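Local coordinates for protein nicotinamide-nucleotide adenylyltransferase NadR family / Ribosylnicotinamide kinase (Lactococcus lactis subsp. cremoris, PDB 6GYE) that probably makes NAD+ from nicotinamide riboside, phosphorylating it with its ribosylnicotinamide kinase activity and joining the product to an adenylyl group with its nicotinamide-nucleotide adenylyltransferase activity, at residues 85-90 with 100-104; 187-191 with 317-323. All blocks are in the same frame, centred on the assembly; numbering follows the deposited sequence.

Contact 1 of 2, residues 85-90 with 100-104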
loop_
_atom_site.group_PDB
_atom_site.type_symbol
_atom_site.label_atom_id
_atom_site.label_comp_id
_atom_site.label_asym_id
_atom_site.label_seq_id
_atom_site.Cartn_x
_atom_site.Cartn_y
_atom_site.Cartn_z
ATOM N N LEU A 85 -17.904 1.624 -12.764
ATOM C CA LEU A 85 -19.329 1.899 -12.565
ATOM C C LEU A 85 -19.478 2.759 -11.317
ATOM O O LEU A 85 -19.424 2.250 -10.196
ATOM C CB LEU A 85 -20.160 0.629 -12.436
ATOM C CG LEU A 85 -21.658 0.923 -12.234
ATOM C CD1 LEU A 85 -22.167 1.821 -13.341
ATOM C CD2 LEU A 85 -22.475 -0.337 -12.208
ATOM N N ASN A 86 -19.654 4.063 -11.526
ATOM C CA ASN A 86 -19.811 5.036 -10.450
ATOM C C ASN A 86 -21.263 5.025 -9.963
ATOM O O ASN A 86 -22.188 5.316 -10.733
ATOM C CB ASN A 86 -19.411 6.424 -10.964
ATOM C CG ASN A 86 -19.386 7.488 -9.873
ATOM O OD1 ASN A 86 -20.129 7.425 -8.892
ATOM N ND2 ASN A 86 -18.545 8.494 -10.063
ATOM N N GLU A 87 -21.468 4.710 -8.687
ATOM C CA GLU A 87 -22.818 4.569 -8.154
ATOM C C GLU A 87 -23.287 5.772 -7.338
ATOM O O GLU A 87 -24.350 5.695 -6.714
ATOM C CB GLU A 87 -22.914 3.294 -7.314
ATOM C CG GLU A 87 -22.963 2.030 -8.152
ATOM C CD GLU A 87 -22.723 0.772 -7.346
ATOM O OE1 GLU A 87 -22.135 0.875 -6.244
ATOM O OE2 GLU A 87 -23.148 -0.312 -7.812
ATOM N N ASN A 88 -22.556 6.886 -7.366
ATOM C CA ASN A 88 -22.964 8.090 -6.649
ATOM C C ASN A 88 -24.271 8.640 -7.218
ATOM O O ASN A 88 -24.644 8.363 -8.361
ATOM C CB ASN A 88 -21.894 9.186 -6.747
ATOM C CG ASN A 88 -20.659 8.920 -5.879
ATOM O OD1 ASN A 88 -20.687 8.140 -4.932
ATOM N ND2 ASN A 88 -19.569 9.595 -6.207
ATOM N N ASP A 89 -24.964 9.436 -6.398
ATOM C CA ASP A 89 -26.166 10.165 -6.820
ATOM C C ASP A 89 -27.226 9.232 -7.398
ATOM O O ASP A 89 -27.805 9.487 -8.455
ATOM C CB ASP A 89 -25.811 11.264 -7.821
ATOM C CG ASP A 89 -24.710 12.166 -7.315
ATOM O OD1 ASP A 89 -24.849 12.691 -6.190
ATOM O OD2 ASP A 89 -23.698 12.330 -8.034
ATOM N N LEU A 90 -27.490 8.161 -6.686
ATOM C CA LEU A 90 -28.529 7.261 -7.141
ATOM C C LEU A 90 -29.740 7.367 -6.229
ATOM O O LEU A 90 -29.578 7.428 -5.004
ATOM C CB LEU A 90 -28.034 5.808 -7.133
ATOM C CG LEU A 90 -27.340 5.243 -8.368
ATOM C CD1 LEU A 90 -27.167 3.755 -8.214
ATOM C CD2 LEU A 90 -28.149 5.544 -9.593
ATOM N N TRP A 100 -29.296 2.811 -12.459
ATOM C CA TRP A 100 -28.132 1.942 -12.319
ATOM C C TRP A 100 -27.905 1.134 -13.592
ATOM O O TRP A 100 -26.798 1.117 -14.144
ATOM C CB TRP A 100 -28.308 1.026 -11.101
ATOM C CG TRP A 100 -27.182 0.075 -10.865
ATOM C CD1 TRP A 100 -26.041 0.306 -10.149
ATOM C CD2 TRP A 100 -27.103 -1.277 -11.324
ATOM N NE1 TRP A 100 -25.244 -0.816 -10.157
ATOM C CE2 TRP A 100 -25.872 -1.799 -10.875
ATOM C CE3 TRP A 100 -27.946 -2.093 -12.088
ATOM C CZ2 TRP A 100 -25.471 -3.100 -11.155
ATOM C CZ3 TRP A 100 -27.544 -3.384 -12.368
ATOM C CH2 TRP A 100 -26.318 -3.875 -11.902
ATOM N N ALA A 101 -28.960 0.490 -14.096
ATOM C CA ALA A 101 -28.835 -0.301 -15.316
ATOM C C ALA A 101 -28.470 0.567 -16.514
ATOM O O ALA A 101 -27.698 0.136 -17.381
ATOM C CB ALA A 101 -30.126 -1.066 -15.586
ATOM N N ASN A 102 -29.030 1.782 -16.591
ATOM C CA ASN A 102 -28.670 2.693 -17.676
ATOM C C ASN A 102 -27.168 2.883 -17.741
ATOM O O ASN A 102 -26.548 2.682 -18.789
ATOM C CB ASN A 102 -29.352 4.049 -17.499
ATOM C CG ASN A 102 -30.812 4.006 -17.831
ATOM O OD1 ASN A 102 -31.262 3.132 -18.573
ATOM N ND2 ASN A 102 -31.571 4.954 -17.294
ATOM N N ARG A 103 -26.562 3.221 -16.602
ATOM C CA ARG A 103 -25.117 3.385 -16.557
ATOM C C ARG A 103 -24.417 2.096 -16.955
ATOM O O ARG A 103 -23.424 2.115 -17.689
ATOM C CB ARG A 103 -24.688 3.809 -15.154
ATOM C CG ARG A 103 -25.388 5.050 -14.642
ATOM C CD ARG A 103 -24.798 5.478 -13.310
ATOM N NE ARG A 103 -25.536 6.595 -12.729
ATOM C CZ ARG A 103 -25.302 7.079 -11.516
ATOM N NH1 ARG A 103 -24.352 6.532 -10.763
ATOM N NH2 ARG A 103 -26.017 8.098 -11.053
ATOM N N LEU A 104 -24.942 0.961 -16.503
ATOM C CA LEU A 104 -24.299 -0.311 -16.799
ATOM C C LEU A 104 -24.291 -0.590 -18.296
ATOM O O LEU A 104 -23.250 -0.925 -18.872
ATOM C CB LEU A 104 -25.005 -1.432 -16.043
ATOM C CG LEU A 104 -24.481 -2.796 -16.440
ATOM C CD1 LEU A 104 -22.970 -2.856 -16.128
ATOM C CD2 LEU A 104 -25.243 -3.872 -15.705
#

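Contact 2 of 2, residues 187-191 with 317-323. With SO4 (sulfate ion), chain F.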
loop_
_atom_site.group_PDB
_atom_site.type_symbol
_atom_site.label_atom_id
_atom_site.label_comp_id
_atom_site.label_asym_id
_atom_site.label_seq_id
_atom_site.Cartn_x
_atom_site.Cartn_y
_atom_site.Cartn_z
ATOM N N GLY A 187 17.527 6.800 15.188
ATOM C CA GLY A 187 18.552 6.970 16.200
ATOM C C GLY A 187 19.733 7.730 15.646
ATOM O O GLY A 187 19.856 7.948 14.436
ATOM N N SER A 188 20.612 8.135 16.561
ATOM C CA SER A 188 21.841 8.827 16.189
ATOM C C SER A 188 22.755 7.893 15.400
ATOM O O SER A 188 22.559 6.678 15.352
ATOM C CB SER A 188 22.597 9.304 17.427
ATOM O OG SER A 188 21.740 9.946 18.355
ATOM N N ALA A 189 23.792 8.472 14.810
ATOM C CA ALA A 189 24.808 7.670 14.146
ATOM C C ALA A 189 25.635 6.885 15.163
ATOM O O ALA A 189 25.862 7.333 16.293
ATOM C CB ALA A 189 25.721 8.558 13.315
ATOM N N SER A 190 26.067 5.688 14.748
ATOM C CA SER A 190 26.954 4.816 15.530
ATOM C C SER A 190 26.289 4.311 16.806
ATOM O O SER A 190 26.945 4.173 17.838
ATOM C CB SER A 190 28.275 5.511 15.885
ATOM O OG SER A 190 28.940 6.008 14.738
ATOM N N THR A 191 24.984 4.040 16.756
ATOM C CA THR A 191 24.304 3.439 17.899
ATOM C C THR A 191 23.822 2.025 17.608
ATOM O O THR A 191 23.113 1.445 18.437
ATOM C CB THR A 191 23.133 4.308 18.376
ATOM O OG1 THR A 191 22.254 4.610 17.286
ATOM C CG2 THR A 191 23.654 5.611 18.947
ATOM N N GLU A 317 28.362 11.906 15.472
ATOM C CA GLU A 317 28.584 11.075 16.654
ATOM C C GLU A 317 28.368 11.855 17.950
ATOM O O GLU A 317 27.800 11.323 18.908
ATOM C CB GLU A 317 29.993 10.481 16.621
ATOM C CG GLU A 317 30.062 9.061 16.077
ATOM C CD GLU A 317 31.489 8.560 15.945
ATOM O OE1 GLU A 317 31.751 7.757 15.028
ATOM O OE2 GLU A 317 32.351 8.972 16.755
ATOM N N GLU A 318 28.828 13.105 18.009
ATOM C CA GLU A 318 28.780 13.886 19.240
ATOM C C GLU A 318 27.423 14.576 19.397
ATOM O O GLU A 318 26.703 14.812 18.423
ATOM C CB GLU A 318 29.923 14.911 19.266
ATOM C CG GLU A 318 30.063 15.727 20.563
ATOM C CD GLU A 318 30.225 14.874 21.822
ATOM O OE1 GLU A 318 30.575 13.679 21.721
ATOM O OE2 GLU A 318 29.999 15.411 22.925
ATOM N N SER A 319 27.077 14.883 20.655
ATOM C CA SER A 319 25.780 15.468 21.005
ATOM C C SER A 319 24.648 14.506 20.648
ATOM O O SER A 319 23.700 14.849 19.938
ATOM C CB SER A 319 25.582 16.832 20.344
ATOM O OG SER A 319 25.232 16.681 18.979
ATOM N N ARG A 320 24.782 13.268 21.119
ATOM C CA ARG A 320 23.704 12.305 20.961
ATOM C C ARG A 320 22.446 12.774 21.673
ATOM O O ARG A 320 21.347 12.702 21.115
ATOM C CB ARG A 320 24.137 10.946 21.498
ATOM C CG ARG A 320 25.443 10.451 20.946
ATOM C CD ARG A 320 25.221 9.436 19.853
ATOM N NE ARG A 320 26.299 8.452 19.813
ATOM C CZ ARG A 320 26.450 7.469 20.699
ATOM N NH1 ARG A 320 25.592 7.331 21.709
ATOM N NH2 ARG A 320 27.463 6.621 20.576
ATOM N N HIS A 321 22.588 13.265 22.906
ATOM C CA HIS A 321 21.418 13.710 23.656
ATOM C C HIS A 321 20.744 14.892 22.982
ATOM O O HIS A 321 19.517 15.021 23.041
ATOM C CB HIS A 321 21.814 14.048 25.093
ATOM C CG HIS A 321 22.316 12.867 25.862
ATOM N ND1 HIS A 321 23.574 12.336 25.670
ATOM C CD2 HIS A 321 21.719 12.093 26.800
ATOM C CE1 HIS A 321 23.738 11.297 26.469
ATOM N NE2 HIS A 321 22.628 11.129 27.166
ATOM N N GLU A 322 21.526 15.748 22.324
ATOM C CA GLU A 322 20.960 16.812 21.504
ATOM C C GLU A 322 20.085 16.232 20.388
ATOM O O GLU A 322 18.939 16.657 20.195
ATOM C CB GLU A 322 22.109 17.658 20.942
ATOM C CG GLU A 322 21.865 19.154 20.800
ATOM C CD GLU A 322 23.160 19.925 20.518
ATOM O OE1 GLU A 322 23.332 20.441 19.391
ATOM O OE2 GLU A 322 24.027 19.982 21.417
ATOM N N PHE A 323 20.602 15.239 19.655
ATOM C CA PHE A 323 19.811 14.602 18.600
ATOM C C PHE A 323 18.553 13.951 19.164
ATOM O O PHE A 323 17.474 14.032 18.565
ATOM C CB PHE A 323 20.655 13.560 17.868
ATOM C CG PHE A 323 19.894 12.759 16.853
ATOM C CD1 PHE A 323 19.173 11.631 17.226
ATOM C CD2 PHE A 323 19.907 13.127 15.518
ATOM C CE1 PHE A 323 18.464 10.887 16.285
ATOM C CE2 PHE A 323 19.209 12.398 14.571
ATOM C CZ PHE A 323 18.482 11.272 14.955
HETATM S S SO4 F . 24.544 2.897 13.112
HETATM O O1 SO4 F . 25.524 1.943 13.643
HETATM O O2 SO4 F . 25.202 4.051 12.512
HETATM O O3 SO4 F . 23.741 2.307 12.050
HETATM O O4 SO4 F . 23.724 3.323 14.236
#

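Contact 1 of 2, residues 85-90 with 100-104
Extended from CG to NE (chi3 -175°), Arg103 spans from helix 95-110 to Asn88 O, while Trp100, whose CG stands opposite the backbone N (chi1 179°), places its indole beside Leu85 and Glu87. The contact packs the end of strand 80-86, an outermost strand of a five-stranded parallel sheet in 3-2-1-4-5 order, Rossmann-like as in nucleotidylyltransferases, and the turn after it against the following helix. NH1 and NH2 of Arg103 grip Asn88 O end-on, each at 3.0 Å and with that oxygen in the guanidinium plane. CD2 of Leu90 covers one face of the guanidinium, and Glu99 forms a salt bridge with NE. An Asx turn shapes the loop: Asn86 OD1 accepts from Asn88 N at 2.9 Å, in the carbonyl plane. Leu85 divides its branches, CD1 against Arg103 CB at 3.7 Å and CD2 obliquely against the indole at 3.5 Å from Trp100 NE1. Leu132 of helix 126-133 also packs on Trp100. Glu87 meets the indole at its edge, the carboxylate turned 43° from the ring plane, and takes the bond from Trp100 NE1 on the anti lone pair of OE2, at 3.2 Å.

Contact 2 of 2, residues 187-191 with 317-323
Glu317 OE1 is held by two groups: Ser190 OG gives it a weak hydrogen bond at 3.3 Å, and Arg312 forms a salt bridge with the same oxygen. The loop bearing Ser190 also holds a sulfate, probably from the crystallisation liquor, through Ser190 N to O2 and Thr191 N to O4, both at 2.9 Å. Gly192 N, Lys193 N and Thr194 OG1 complete the grip, an arrangement consistent with a P-loop (Walker A) between strand 181-187 and helix 193-203. Thr191 OG1, set between its backbone N and carbonyl carbon (chi1 53°), donates to Ser188 O at 2.8 Å from above the carbonyl plane and ties the loop to itself. Arg320 bends at chi2 and chi3, bringing its CD to within 3.6 Å of Ser188 CB and its guanidinium face under CG2 of Thr191, which sits over the centre. Replacing Arg320 by alanine removes the guanidinium and is likely to leave the Thr191 methyl without the flat face beneath it and a gap beside Ser188 CB. On helix 320-333, the Phe323 ring takes Ser188 CA over its face in a CH-pi contact, 4.2 Å from the centroid, and Tyr268 meets that ring too. The chemistry thus has two sides: backbone amides facing an anion that probably mimics a nucleotide phosphate, and a mixed face of the Phe323 ring, the Arg320 guanidinium and the weak Ser190-Glu317 bond.

Contacts 1 and 2 lie on opposite sides of the chain's centre, their centres 58 Å apart and their nearest atoms about 43 Å apart. Both segments of contact 1 precede those of contact 2 in the sequence. Contact 1 belongs to the five-stranded parallel sheet through strand 80-86, contact 2 to the four-stranded parallel sheet through strand 181-187, so they share neither sheet nor helix. Contact 1 joins a strand end to the very next helix, whereas contact 2 brings together two parts of the AAA domain 126 residues apart. This separation suits a two-activity enzyme, the P-loop region probably serving the kinase and the other sheet probably the adenylyltransferase.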